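Local coordinates for putative transporter (Clostridium difficile 630, PDB 3LV9), which is a putative membrane transporter, possibly binding flavin adenine dinucleotide, represented here by its tandem pair of CBS domains, a module commonly regulatory in other proteins, at residues Ile69-Val73 with Ile93-Tyr99; Glu44-Leu48 with Lys82-Ile88. Residue numbers count along the deposited sequence, not the author numbering.

Contact 1 of 2, residues Ile69-Val73 with Ile93-Tyr99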
loop_
_atom_site.group_PDB
_atom_site.type_symbol
_atom_site.label_atom_id
_atom_site.label_comp_id
_atom_site.label_asym_id
_atom_site.label_seq_id
_atom_site.Cartn_x
_atom_site.Cartn_y
_atom_site.Cartn_z
ATOM N N ILE A 69 4.717 -17.231 -13.046
ATOM C CA ILE A 69 5.079 -16.012 -12.334
ATOM C C ILE A 69 6.590 -15.841 -12.280
ATOM O O ILE A 69 7.297 -16.738 -11.848
ATOM C CB ILE A 69 4.612 -16.022 -10.881
ATOM C CG1 ILE A 69 3.108 -16.263 -10.800
ATOM C CG2 ILE A 69 4.984 -14.701 -10.197
ATOM C CD1 ILE A 69 2.319 -15.322 -11.546
ATOM N N LEU A 70 7.073 -14.670 -12.669
ATOM C CA LEU A 70 8.496 -14.352 -12.610
ATOM C C LEU A 70 8.929 -13.673 -11.284
ATOM O O LEU A 70 10.103 -13.717 -10.883
ATOM C CB LEU A 70 8.831 -13.437 -13.781
ATOM C CG LEU A 70 8.440 -13.903 -15.187
ATOM C CD1 LEU A 70 9.018 -12.859 -16.194
ATOM C CD2 LEU A 70 8.954 -15.311 -15.500
ATOM N N GLY A 71 7.986 -13.024 -10.615
ATOM C CA GLY A 71 8.292 -12.314 -9.372
ATOM C C GLY A 71 7.237 -11.269 -9.213
ATOM O O GLY A 71 6.153 -11.436 -9.729
ATOM N N PHE A 72 7.535 -10.189 -8.510
ATOM C CA PHE A 72 6.610 -9.085 -8.470
ATOM C C PHE A 72 7.312 -7.745 -8.550
ATOM O O PHE A 72 8.538 -7.645 -8.456
ATOM C CB PHE A 72 5.755 -9.150 -7.224
ATOM C CG PHE A 72 6.423 -8.618 -5.981
ATOM C CD1 PHE A 72 6.195 -7.324 -5.573
ATOM C CD2 PHE A 72 7.210 -9.451 -5.187
ATOM C CE1 PHE A 72 6.754 -6.828 -4.380
ATOM C CE2 PHE A 72 7.795 -8.978 -3.980
ATOM C CZ PHE A 72 7.568 -7.658 -3.579
ATOM N N VAL A 73 6.514 -6.708 -8.730
ATOM C CA VAL A 73 7.063 -5.411 -8.776
ATOM C C VAL A 73 6.234 -4.524 -7.908
ATOM O O VAL A 73 5.064 -4.795 -7.670
ATOM C CB VAL A 73 7.143 -4.873 -10.216
ATOM C CG1 VAL A 73 8.202 -5.637 -10.971
ATOM C CG2 VAL A 73 5.783 -4.952 -10.922
ATOM N N ILE A 93 13.661 -4.277 -11.783
ATOM C CA ILE A 93 12.928 -3.960 -10.543
ATOM C C ILE A 93 12.169 -5.150 -10.007
ATOM O O ILE A 93 11.440 -5.046 -9.019
ATOM C CB ILE A 93 11.963 -2.781 -10.727
ATOM C CG1 ILE A 93 11.043 -3.026 -11.915
ATOM C CG2 ILE A 93 12.777 -1.435 -10.895
ATOM C CD1 ILE A 93 9.883 -2.033 -11.996
ATOM N N LEU A 94 12.365 -6.292 -10.659
ATOM C CA LEU A 94 11.640 -7.522 -10.317
ATOM C C LEU A 94 12.118 -8.018 -8.950
ATOM O O LEU A 94 13.313 -8.129 -8.717
ATOM C CB LEU A 94 11.882 -8.579 -11.409
ATOM C CG LEU A 94 10.942 -9.763 -11.573
ATOM C CD1 LEU A 94 9.531 -9.267 -11.787
ATOM C CD2 LEU A 94 11.430 -10.684 -12.754
ATOM N N ARG A 95 11.162 -8.261 -8.059
ATOM C CA ARG A 95 11.398 -8.696 -6.659
ATOM C C ARG A 95 10.818 -10.107 -6.449
ATOM O O ARG A 95 9.793 -10.435 -7.022
ATOM C CB ARG A 95 10.714 -7.725 -5.700
ATOM C CG ARG A 95 11.389 -6.367 -5.574
ATOM C CD ARG A 95 10.441 -5.299 -5.026
ATOM N NE ARG A 95 11.073 -4.419 -4.030
ATOM C CZ ARG A 95 12.002 -3.488 -4.270
ATOM N NH1 ARG A 95 12.477 -3.268 -5.493
ATOM N NH2 ARG A 95 12.475 -2.765 -3.260
ATOM N N ASP A 96 11.472 -10.927 -5.626
ATOM C CA ASP A 96 11.097 -12.350 -5.486
ATOM C C ASP A 96 9.765 -12.553 -4.773
ATOM O O ASP A 96 9.367 -11.724 -3.943
ATOM C CB ASP A 96 12.216 -13.128 -4.795
ATOM C CG ASP A 96 13.463 -13.312 -5.723
ATOM O OD1 ASP A 96 13.375 -14.171 -6.648
ATOM O OD2 ASP A 96 14.512 -12.597 -5.542
ATOM N N ILE A 97 9.049 -13.622 -5.146
ATOM C CA ILE A 97 7.866 -14.064 -4.381
ATOM C C ILE A 97 8.133 -15.450 -3.764
ATOM O O ILE A 97 9.113 -16.150 -4.088
ATOM C CB ILE A 97 6.514 -14.134 -5.208
ATOM C CG1 ILE A 97 6.751 -14.688 -6.610
ATOM C CG2 ILE A 97 5.782 -12.787 -5.308
ATOM C CD1 ILE A 97 7.159 -16.129 -6.614
ATOM N N ILE A 98 7.242 -15.820 -2.854
ATOM C CA ILE A 98 7.159 -17.182 -2.337
ATOM C C ILE A 98 5.860 -17.831 -2.831
ATOM O O ILE A 98 4.897 -17.141 -3.185
ATOM C CB ILE A 98 7.230 -17.205 -0.783
ATOM C CG1 ILE A 98 6.082 -16.420 -0.144
ATOM C CG2 ILE A 98 8.550 -16.581 -0.289
ATOM C CD1 ILE A 98 5.898 -16.803 1.295
ATOM N N TYR A 99 5.842 -19.156 -2.843
ATOM C CA TYR A 99 4.642 -19.911 -3.237
ATOM C C TYR A 99 4.197 -20.690 -2.039
ATOM O O TYR A 99 5.021 -21.307 -1.355
ATOM C CB TYR A 99 4.908 -20.876 -4.399
ATOM C CG TYR A 99 5.403 -20.217 -5.679
ATOM C CD1 TYR A 99 4.532 -19.908 -6.711
ATOM C CD2 TYR A 99 6.742 -19.897 -5.850
ATOM C CE1 TYR A 99 4.982 -19.312 -7.868
ATOM C CE2 TYR A 99 7.185 -19.283 -7.012
ATOM C CZ TYR A 99 6.295 -18.991 -8.011
ATOM O OH TYR A 99 6.740 -18.393 -9.184
HETATM O O HOH W 1 5.051 -19.468 -11.197
#

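Contact 2 of 2, residues Glu44-Leu48 with Lys82-Ile88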
loop_
_atom_site.group_PDB
_atom_site.type_symbol
_atom_site.label_atom_id
_atom_site.label_comp_id
_atom_site.label_asym_id
_atom_site.label_seq_id
_atom_site.Cartn_x
_atom_site.Cartn_y
_atom_site.Cartn_z
ATOM N N GLU A 44 3.619 -0.289 -22.139
ATOM C CA GLU A 44 3.752 0.634 -21.019
ATOM C C GLU A 44 2.446 1.379 -20.788
ATOM O O GLU A 44 2.045 1.633 -19.642
ATOM C CB GLU A 44 4.964 1.574 -21.231
ATOM C CG GLU A 44 6.266 0.770 -21.062
ATOM C CD GLU A 44 7.595 1.494 -21.359
ATOM O OE1 GLU A 44 7.732 2.689 -21.049
ATOM O OE2 GLU A 44 8.512 0.770 -21.834
ATOM N N GLU A 45 1.735 1.667 -21.872
ATOM C CA GLU A 45 0.442 2.323 -21.749
ATOM C C GLU A 45 -0.505 1.451 -20.918
ATOM O O GLU A 45 -1.197 1.927 -20.010
ATOM C CB GLU A 45 -0.139 2.581 -23.148
ATOM C CG GLU A 45 0.531 3.737 -23.895
ATOM C CD GLU A 45 0.271 5.046 -23.141
ATOM O OE1 GLU A 45 -0.906 5.506 -23.194
ATOM O OE2 GLU A 45 1.202 5.560 -22.435
ATOM N N LYS A 46 -0.537 0.163 -21.226
ATOM C CA LYS A 46 -1.441 -0.758 -20.544
ATOM C C LYS A 46 -1.133 -0.827 -19.073
ATOM O O LYS A 46 -2.044 -0.817 -18.261
ATOM C CB LYS A 46 -1.329 -2.146 -21.154
ATOM C CG LYS A 46 -2.048 -3.249 -20.360
ATOM C CD LYS A 46 -2.172 -4.486 -21.234
ATOM C CE LYS A 46 -2.699 -5.714 -20.465
ATOM N NZ LYS A 46 -2.537 -7.057 -21.246
ATOM N N ILE A 47 0.151 -0.857 -18.735
ATOM C CA ILE A 47 0.601 -0.947 -17.348
ATOM C C ILE A 47 0.139 0.272 -16.546
ATOM O O ILE A 47 -0.465 0.146 -15.494
ATOM C CB ILE A 47 2.136 -1.087 -17.276
ATOM C CG1 ILE A 47 2.554 -2.453 -17.829
ATOM C CG2 ILE A 47 2.652 -0.859 -15.876
ATOM C CD1 ILE A 47 4.108 -2.658 -17.908
ATOM N N LEU A 48 0.386 1.464 -17.053
ATOM C CA LEU A 48 -0.054 2.654 -16.338
ATOM C C LEU A 48 -1.559 2.666 -16.230
ATOM O O LEU A 48 -2.100 3.062 -15.203
ATOM C CB LEU A 48 0.399 3.893 -17.054
ATOM C CG LEU A 48 1.919 3.957 -17.145
ATOM C CD1 LEU A 48 2.367 5.184 -17.952
ATOM C CD2 LEU A 48 2.547 3.932 -15.769
ATOM N N LYS A 82 9.730 5.079 -15.161
ATOM C CA LYS A 82 9.089 5.709 -16.296
ATOM C C LYS A 82 9.367 7.194 -16.280
ATOM O O LYS A 82 9.576 7.812 -17.323
ATOM C CB LYS A 82 7.577 5.479 -16.270
ATOM C CG LYS A 82 6.828 6.092 -17.451
ATOM C CD LYS A 82 7.056 5.314 -18.737
ATOM C CE LYS A 82 6.314 5.924 -19.907
ATOM N NZ LYS A 82 6.815 5.328 -21.202
ATOM N N ILE A 83 9.346 7.759 -15.091
ATOM C CA ILE A 83 9.579 9.167 -14.925
ATOM C C ILE A 83 11.029 9.493 -15.243
ATOM O O ILE A 83 11.306 10.416 -16.000
ATOM C CB ILE A 83 9.344 9.647 -13.473
ATOM C CG1 ILE A 83 7.861 9.628 -13.098
ATOM C CG2 ILE A 83 9.926 11.073 -13.299
ATOM C CD1 ILE A 83 7.604 9.949 -11.620
ATOM N N ASN A 84 11.951 8.744 -14.652
ATOM C CA ASN A 84 13.363 9.055 -14.821
ATOM C C ASN A 84 13.877 8.756 -16.252
ATOM O O ASN A 84 14.617 9.574 -16.823
ATOM C CB ASN A 84 14.184 8.333 -13.749
ATOM C CG ASN A 84 13.760 8.738 -12.300
ATOM O OD1 ASN A 84 12.901 9.633 -12.080
ATOM N ND2 ASN A 84 14.373 8.070 -11.309
ATOM N N GLU A 85 13.434 7.640 -16.854
ATOM C CA GLU A 85 13.957 7.208 -18.176
ATOM C C GLU A 85 12.993 7.088 -19.349
ATOM O O GLU A 85 13.415 6.803 -20.449
ATOM C CB GLU A 85 14.642 5.876 -17.981
ATOM C CG GLU A 85 15.529 5.906 -16.737
ATOM C CD GLU A 85 16.436 4.722 -16.669
ATOM O OE1 GLU A 85 16.016 3.707 -16.021
ATOM O OE2 GLU A 85 17.538 4.809 -17.285
ATOM N N ASN A 86 11.704 7.293 -19.111
ATOM C CA ASN A 86 10.668 7.063 -20.117
ATOM C C ASN A 86 10.745 5.658 -20.687
ATOM O O ASN A 86 10.508 5.444 -21.850
ATOM C CB ASN A 86 10.714 8.131 -21.217
ATOM C CG ASN A 86 9.330 8.362 -21.902
ATOM O OD1 ASN A 86 8.301 7.712 -21.589
ATOM N ND2 ASN A 86 9.304 9.346 -22.803
ATOM N N LYS A 87 11.058 4.700 -19.832
ATOM C CA LYS A 87 11.001 3.319 -20.207
ATOM C C LYS A 87 10.905 2.427 -18.956
ATOM O O LYS A 87 11.553 2.653 -17.945
ATOM C CB LYS A 87 12.231 2.992 -21.061
ATOM C CG LYS A 87 12.502 1.504 -21.248
ATOM C CD LYS A 87 13.602 1.252 -22.296
ATOM C CE LYS A 87 14.262 -0.104 -22.142
ATOM N NZ LYS A 87 13.722 -1.092 -23.109
ATOM N N ILE A 88 10.066 1.409 -19.045
ATOM C CA ILE A 88 9.936 0.429 -18.000
ATOM C C ILE A 88 10.733 -0.792 -18.415
ATOM O O ILE A 88 10.559 -1.303 -19.528
ATOM C CB ILE A 88 8.492 0.074 -17.752
ATOM C CG1 ILE A 88 7.768 1.270 -17.111
ATOM C CG2 ILE A 88 8.406 -1.101 -16.784
ATOM C CD1 ILE A 88 6.228 1.338 -17.394
HETATM O O HOH W 2 9.086 -1.931 -21.520
#

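Contact 1 of 2, residues Ile69-Val73 with Ile93-Tyr99
Glycine can let two chain segments come close side by side, and Gly71 does so here. Its phi of 156° and psi of -154° suit a residue without a side chain, and a CB would clash with Arg95 O, which lies 3.4 Å from Gly71 CA. Next to it, Phe72 and Arg95 form a single antiparallel hydrogen-bonded bridge: Phe72 N to Arg95 O and Arg95 N to Phe72 O are both 2.7 Å. Although the CA-to-CB bond of Phe72 points away, chi1 near p (81°) brings the ring back, so that Arg95 CB makes a CH-pi contact over its face, 3.9 Å from the centroid, and Phe72 CD2 meets Ile97 CG2 at 3.6 Å. In this tandem CBS pair, residues 93-99 pass alongside strand 69-74, at the edge of the first repeat's sheet within this chain, and enter the second's sheet, where the backbones of Ile98 and Ile122 hydrogen-bond. Leu94, t at chi1 and p at chi2, sets CD2 3.9 Å from Leu70 CB and CD1 4.0 Å from Val73 CG1. Arg95's guanidinium leads away to a salt bridge with Asp77. Ile69 CG2 touches Ile97 CG1 at 4.0 Å, and one water lies 2.9 Å from Ile69 N, whose hydrogen bond it accepts, and 2.8 Å from Tyr99 OH.

Contact 2 of 2, residues Glu44-Leu48 with Lys82-Ile88
A single carboxylate can tie a helix start to the chain leaving another helix, as Glu44 illustrates. The charged interaction comes first: Glu44 OE1 forms a salt bridge with Lys82 NZ at 2.8 Å, and the same NZ donates to Asn86 OD1, also at 2.8 Å. Among the other polar links, Ile88 N gives a weak hydrogen bond to Glu44 OE2 at 3.3 Å, while a water donates both to Glu44 OE2 (2.8 Å) and to Ile88 O (2.6 Å), so that the carboxylate meets the backbone of Ile88 directly and through solvent. Both helices belong to the first CBS repeat: helix 44-53 follows strand 38-39, and helix 75-85 follows strand 69-74. Asn86, the first residue beyond helix 75-85, has positive phi (54°), its N still bonded to Lys82 O at 2.8 Å, and the turn leads the chain back past Glu44. Apolar packing is sparse between the segments. Ile88 CD1 lies 3.7 Å from the aliphatic Glu44 CG and 4.5 Å from Ile47 CG2; Leu48 CD1 is 4.5 Å from Lys82 CE. Ile47 and Ile88 both also pack on Leu78, whereas Leu48 and Lys82 touch Val144 of the second subunit.

In the fold
Both contacts draw on the first CBS repeat, but contact 1 links it to the second whereas contact 2 stays with its helices and the loop after them. Contact 1 is partly buried, its centre about 8 Å from the centre of the chain; contact 2 lies at the surface, its centre about 21 Å from it, and joins one helix to the end of another and the loop that follows. The centres of contact 1 and contact 2 are about 19 Å apart. Helix 75-85 relates them, following the strand of contact 1 and contributing its end to contact 2. Backbone pairing and apolar side chains dominate the inner site; a carboxylate with its charged partner dominates the outer one, where the second subunit also comes within reach.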